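Local atomic coordinates of dual specificity protein phosphatase 15 (Homo sapiens, PDB entry 1YZ4), a protein that removes phosphate from phosphotyrosine, phosphoserine and phosphothreonine of proteins, and may act on MAPK13, ATF2, ERBB3, PDGFRB and SNX6. Residues Asp60-Ile74 against Pro130-Gly142. The protein carries 1 engineered substitution. Numbering follows the deposited sequence.
Sequences DTPEVPIKKHFKECI and PNPGFRQQLEEFG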
loop_
_atom_site.group_PDB
_atom_site.type_symbol
_atom_site.label_atom_id
_atom_site.label_comp_id
_atom_site.label_asym_id
_atom_site.label_seq_id
_atom_site.Cartn_x
_atom_site.Cartn_y
_atom_site.Cartn_z
ATOM N N ASP A 60 13.835 4.415 1.675
ATOM C CA ASP A 60 13.071 5.177 2.648
ATOM C C ASP A 60 13.803 6.430 3.120
ATOM O O ASP A 60 14.465 6.412 4.159
ATOM C CB ASP A 60 12.708 4.317 3.865
ATOM C CG ASP A 60 11.809 5.060 4.841
ATOM O OD1 ASP A 60 11.043 5.919 4.350
ATOM O OD2 ASP A 60 11.852 4.793 6.069
ATOM N N THR A 61 13.703 7.504 2.338
ATOM C CA THR A 61 14.314 8.785 2.686
ATOM C C THR A 61 13.305 9.846 2.279
ATOM O O THR A 61 12.637 9.720 1.251
ATOM C CB THR A 61 15.651 9.040 1.950
ATOM O OG1 THR A 61 15.404 9.731 0.721
ATOM C CG2 THR A 61 16.355 7.728 1.653
ATOM N N PRO A 62 13.172 10.907 3.085
ATOM C CA PRO A 62 12.214 11.973 2.778
ATOM C C PRO A 62 12.396 12.716 1.459
ATOM O O PRO A 62 11.495 13.435 1.028
ATOM C CB PRO A 62 12.311 12.892 4.003
ATOM C CG PRO A 62 13.699 12.651 4.519
ATOM C CD PRO A 62 13.868 11.164 4.359
ATOM N N GLU A 63 13.539 12.535 0.808
ATOM C CA GLU A 63 13.788 13.216 -0.461
ATOM C C GLU A 63 13.325 12.421 -1.683
ATOM O O GLU A 63 13.176 12.965 -2.781
ATOM C CB GLU A 63 15.276 13.542 -0.588
ATOM C CG GLU A 63 15.756 14.550 0.437
ATOM C CD GLU A 63 17.185 14.989 0.194
ATOM O OE1 GLU A 63 17.483 15.439 -0.935
ATOM O OE2 GLU A 63 18.007 14.888 1.131
ATOM N N VAL A 64 13.098 11.131 -1.488
ATOM C CA VAL A 64 12.658 10.268 -2.567
ATOM C C VAL A 64 11.217 10.559 -2.968
ATOM O O VAL A 64 10.311 10.527 -2.142
ATOM C CB VAL A 64 12.781 8.802 -2.159
ATOM C CG1 VAL A 64 12.354 7.910 -3.300
ATOM C CG2 VAL A 64 14.221 8.508 -1.752
ATOM N N PRO A 65 10.988 10.844 -4.255
ATOM C CA PRO A 65 9.637 11.140 -4.736
ATOM C C PRO A 65 8.776 9.912 -5.027
ATOM O O PRO A 65 8.511 9.616 -6.187
ATOM C CB PRO A 65 9.905 11.957 -5.990
ATOM C CG PRO A 65 11.110 11.257 -6.550
ATOM C CD PRO A 65 11.983 11.038 -5.328
ATOM N N ILE A 66 8.335 9.204 -3.982
ATOM C CA ILE A 66 7.485 8.024 -4.182
ATOM C C ILE A 66 6.178 8.437 -4.830
ATOM O O ILE A 66 5.458 7.597 -5.366
ATOM C CB ILE A 66 7.116 7.288 -2.856
ATOM C CG1 ILE A 66 7.235 8.232 -1.668
ATOM C CG2 ILE A 66 7.953 6.038 -2.686
ATOM C CD1 ILE A 66 6.167 9.264 -1.630
ATOM N N LYS A 67 5.871 9.730 -4.767
ATOM C CA LYS A 67 4.633 10.243 -5.344
ATOM C C LYS A 67 4.581 9.969 -6.836
ATOM O O LYS A 67 3.507 9.963 -7.433
ATOM C CB LYS A 67 4.483 11.748 -5.079
ATOM C CG LYS A 67 5.395 12.663 -5.892
ATOM C CD LYS A 67 5.338 14.084 -5.335
ATOM C CE LYS A 67 6.110 15.084 -6.184
ATOM N NZ LYS A 67 5.384 15.456 -7.435
ATOM N N LYS A 68 5.743 9.737 -7.437
ATOM C CA LYS A 68 5.790 9.448 -8.860
ATOM C C LYS A 68 5.247 8.053 -9.158
ATOM O O LYS A 68 4.982 7.723 -10.312
ATOM C CB LYS A 68 7.220 9.581 -9.387
ATOM C CG LYS A 68 7.696 11.030 -9.491
ATOM C CD LYS A 68 9.143 11.112 -9.985
ATOM C CE LYS A 68 9.669 12.547 -9.995
ATOM N NZ LYS A 68 11.118 12.589 -10.358
ATOM N N HIS A 69 5.070 7.238 -8.122
ATOM C CA HIS A 69 4.553 5.888 -8.316
ATOM C C HIS A 69 3.136 5.685 -7.773
ATOM O O HIS A 69 2.590 4.584 -7.850
ATOM C CB HIS A 69 5.496 4.857 -7.687
ATOM C CG HIS A 69 6.876 4.863 -8.270
ATOM N ND1 HIS A 69 7.867 5.716 -7.831
ATOM C CD2 HIS A 69 7.428 4.123 -9.262
ATOM C CE1 HIS A 69 8.970 5.499 -8.526
ATOM N NE2 HIS A 69 8.732 4.538 -9.401
ATOM N N PHE A 70 2.544 6.748 -7.237
ATOM C CA PHE A 70 1.193 6.685 -6.691
ATOM C C PHE A 70 0.138 6.202 -7.687
ATOM O O PHE A 70 -0.644 5.298 -7.386
ATOM C CB PHE A 70 0.764 8.060 -6.160
ATOM C CG PHE A 70 1.411 8.450 -4.849
ATOM C CD1 PHE A 70 2.341 7.617 -4.228
ATOM C CD2 PHE A 70 1.067 9.649 -4.226
ATOM C CE1 PHE A 70 2.918 7.967 -3.009
ATOM C CE2 PHE A 70 1.639 10.011 -3.003
ATOM C CZ PHE A 70 2.566 9.165 -2.394
ATOM N N LYS A 71 0.113 6.813 -8.867
ATOM C CA LYS A 71 -0.871 6.461 -9.879
ATOM C C LYS A 71 -0.832 4.984 -10.245
ATOM O O LYS A 71 -1.838 4.278 -10.162
ATOM C CB LYS A 71 -0.659 7.299 -11.142
ATOM C CG LYS A 71 -1.723 7.063 -12.203
ATOM C CD LYS A 71 -1.353 7.665 -13.556
ATOM C CE LYS A 71 -1.216 9.175 -13.508
ATOM N NZ LYS A 71 -0.909 9.730 -14.861
ATOM N N GLU A 72 0.339 4.516 -10.651
ATOM C CA GLU A 72 0.480 3.126 -11.042
ATOM C C GLU A 72 0.170 2.145 -9.902
ATOM O O GLU A 72 -0.440 1.109 -10.139
ATOM C CB GLU A 72 1.885 2.888 -11.606
ATOM C CG GLU A 72 3.013 3.040 -10.596
ATOM C CD GLU A 72 4.376 3.109 -11.259
ATOM O OE1 GLU A 72 4.718 2.184 -12.027
ATOM O OE2 GLU A 72 5.105 4.091 -11.015
ATOM N N CYS A 73 0.574 2.467 -8.675
ATOM C CA CYS A 73 0.306 1.578 -7.547
ATOM C C CYS A 73 -1.185 1.509 -7.246
ATOM O O CYS A 73 -1.744 0.428 -7.017
ATOM C CB CYS A 73 1.048 2.046 -6.285
ATOM S SG CYS A 73 2.840 1.725 -6.239
ATOM N N ILE A 74 -1.833 2.667 -7.239
ATOM C CA ILE A 74 -3.256 2.714 -6.959
ATOM C C ILE A 74 -4.057 1.981 -8.036
ATOM O O ILE A 74 -5.072 1.354 -7.741
ATOM C CB ILE A 74 -3.733 4.171 -6.837
ATOM C CG1 ILE A 74 -3.153 4.781 -5.558
ATOM C CG2 ILE A 74 -5.250 4.237 -6.846
ATOM C CD1 ILE A 74 -3.493 6.245 -5.346
ATOM N N PRO A 130 4.817 7.035 8.000
ATOM C CA PRO A 130 5.591 7.443 6.823
ATOM C C PRO A 130 6.553 8.565 7.211
ATOM O O PRO A 130 6.242 9.383 8.079
ATOM C CB PRO A 130 4.510 7.880 5.832
ATOM C CG PRO A 130 3.380 8.281 6.702
ATOM C CD PRO A 130 3.377 7.243 7.786
ATOM N N ASN A 131 7.727 8.598 6.584
ATOM C CA ASN A 131 8.709 9.627 6.911
ATOM C C ASN A 131 8.182 11.038 6.589
ATOM O O ASN A 131 7.285 11.207 5.757
ATOM C CB ASN A 131 10.046 9.343 6.194
ATOM C CG ASN A 131 10.017 9.687 4.710
ATOM O OD1 ASN A 131 9.699 10.821 4.332
ATOM N ND2 ASN A 131 10.372 8.715 3.860
ATOM N N PRO A 132 8.734 12.069 7.252
ATOM C CA PRO A 132 8.319 13.463 7.045
ATOM C C PRO A 132 8.129 13.879 5.584
ATOM O O PRO A 132 7.165 14.569 5.252
ATOM C CB PRO A 132 9.433 14.252 7.728
ATOM C CG PRO A 132 9.817 13.353 8.852
ATOM C CD PRO A 132 9.878 12.007 8.180
ATOM N N GLY A 133 9.047 13.457 4.717
ATOM C CA GLY A 133 8.948 13.816 3.312
ATOM C C GLY A 133 7.777 13.172 2.598
ATOM O O GLY A 133 7.142 13.790 1.738
ATOM N N PHE A 134 7.482 11.926 2.948
ATOM C CA PHE A 134 6.368 11.225 2.317
ATOM C C PHE A 134 5.034 11.812 2.771
ATOM O O PHE A 134 4.046 11.762 2.046
ATOM C CB PHE A 134 6.415 9.725 2.649
ATOM C CG PHE A 134 7.601 9.014 2.065
ATOM C CD1 PHE A 134 8.434 9.653 1.148
ATOM C CD2 PHE A 134 7.875 7.697 2.414
ATOM C CE1 PHE A 134 9.520 8.985 0.587
ATOM C CE2 PHE A 134 8.955 7.023 1.859
ATOM C CZ PHE A 134 9.780 7.667 0.944
ATOM N N ARG A 135 5.013 12.372 3.974
ATOM C CA ARG A 135 3.787 12.958 4.498
ATOM C C ARG A 135 3.438 14.215 3.706
ATOM O O ARG A 135 2.265 14.480 3.438
ATOM C CB ARG A 135 3.956 13.233 6.001
ATOM C CG ARG A 135 4.374 11.956 6.752
ATOM C CD ARG A 135 4.786 12.170 8.196
ATOM N NE ARG A 135 3.649 12.302 9.097
ATOM C CZ ARG A 135 3.365 11.452 10.079
ATOM N NH1 ARG A 135 4.126 10.389 10.298
ATOM N NH2 ARG A 135 2.322 11.679 10.860
ATOM N N GLN A 136 4.463 14.965 3.300
ATOM C CA GLN A 136 4.269 16.183 2.513
ATOM C C GLN A 136 3.760 15.794 1.139
ATOM O O GLN A 136 2.848 16.429 0.598
ATOM C CB GLN A 136 5.583 16.952 2.366
ATOM C CG GLN A 136 6.108 17.524 3.674
ATOM C CD GLN A 136 7.354 18.371 3.491
ATOM O OE1 GLN A 136 8.431 17.863 3.162
ATOM N NE2 GLN A 136 7.211 19.674 3.701
ATOM N N GLN A 137 4.363 14.745 0.581
ATOM C CA GLN A 137 3.970 14.240 -0.721
ATOM C C GLN A 137 2.524 13.758 -0.634
ATOM O O GLN A 137 1.765 13.866 -1.600
ATOM C CB GLN A 137 4.901 13.103 -1.155
ATOM C CG GLN A 137 6.313 13.574 -1.458
ATOM C CD GLN A 137 7.220 12.464 -1.960
ATOM O OE1 GLN A 137 6.852 11.694 -2.850
ATOM N NE2 GLN A 137 8.422 12.388 -1.401
ATOM N N LEU A 138 2.144 13.231 0.526
ATOM C CA LEU A 138 0.769 12.780 0.722
ATOM C C LEU A 138 -0.122 14.026 0.761
ATOM O O LEU A 138 -1.246 14.020 0.261
ATOM C CB LEU A 138 0.646 11.973 2.024
ATOM C CG LEU A 138 1.207 10.544 1.933
ATOM C CD1 LEU A 138 1.390 9.951 3.324
ATOM C CD2 LEU A 138 0.260 9.671 1.085
ATOM N N GLU A 139 0.402 15.096 1.348
ATOM C CA GLU A 139 -0.319 16.361 1.437
ATOM C C GLU A 139 -0.657 16.825 0.018
ATOM O O GLU A 139 -1.806 17.143 -0.284
ATOM C CB GLU A 139 0.553 17.418 2.123
ATOM C CG GLU A 139 0.074 17.856 3.495
ATOM C CD GLU A 139 -1.198 18.672 3.440
ATOM O OE1 GLU A 139 -2.222 18.154 2.949
ATOM O OE2 GLU A 139 -1.173 19.834 3.888
ATOM N N GLU A 140 0.363 16.859 -0.841
ATOM C CA GLU A 140 0.194 17.271 -2.231
ATOM C C GLU A 140 -0.883 16.420 -2.880
ATOM O O GLU A 140 -1.896 16.927 -3.345
ATOM C CB GLU A 140 1.492 17.078 -3.019
ATOM C CG GLU A 140 2.606 18.067 -2.718
ATOM C CD GLU A 140 3.901 17.719 -3.452
ATOM O OE1 GLU A 140 3.863 17.552 -4.697
ATOM O OE2 GLU A 140 4.953 17.616 -2.779
ATOM N N PHE A 141 -0.637 15.115 -2.901
ATOM C CA PHE A 141 -1.544 14.148 -3.500
ATOM C C PHE A 141 -2.993 14.376 -3.088
ATOM O O PHE A 141 -3.901 14.300 -3.920
ATOM C CB PHE A 141 -1.119 12.732 -3.116
ATOM C CG PHE A 141 -2.004 11.663 -3.686
ATOM C CD1 PHE A 141 -1.933 11.329 -5.037
ATOM C CD2 PHE A 141 -2.939 11.014 -2.878
ATOM C CE1 PHE A 141 -2.780 10.368 -5.577
ATOM C CE2 PHE A 141 -3.792 10.051 -3.406
ATOM C CZ PHE A 141 -3.715 9.726 -4.763
ATOM N N GLY A 142 -3.206 14.654 -1.806
ATOM C CA GLY A 142 -4.554 14.882 -1.326
ATOM C C GLY A 142 -5.205 16.066 -2.012
ATOM O O GLY A 142 -6.360 16.000 -2.433
#
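P62 and G133 bring the two backbones within 3.8 Å of each other (CA to CA), where the T61-V64 type I turn lies on the first turn of helix 132-142; farther on, helix 70-74 runs at 77° to that helix. G133, lacking a side chain, lets P62 O meet its CA in a CA-H...O contact of 3.4 Å. N131 caps the helix through OD1, which accepts from F134 N, and its other branch, ND2, donates almost straight to OD1 of D60 (2.9 Å), in the plane of its own amide, meeting the carboxylate on the syn side but tilted out of the carboxylate plane. The F134 ring is sandwiched: CG1 of I66 packs over one face, 3.5 Å from the centroid, and CG of N131 lies over the opposite face, offset toward the rim, while V64 O lies at the ring edge. Q137, extended beyond CG (chi2 -177°), points its amide into the bend at P65; NE2 donates to V64 O (2.8 Å, 175°) from above the carbonyl plane, and OE1, less surely placed, accepts from K67 N. K67 NZ and E140 OE1 form a long salt bridge of 3.8 Å. Deeper in, F70 turns its edge to the face of F141 in a T-shaped pair (centroids 5.2 Å apart), and I74 CD1 touches F141 CZ. Helices 97-110 and 145-157 also pack against I74 and F141. D60 sits near S91, the engineered replacement at the predicted phosphocysteine position, and near a bound sulfate. The D60-N131 bond thus ties the carboxylate of this catalytic-domain loop to a helix start, probably limiting its rotation beside the phosphatase pocket.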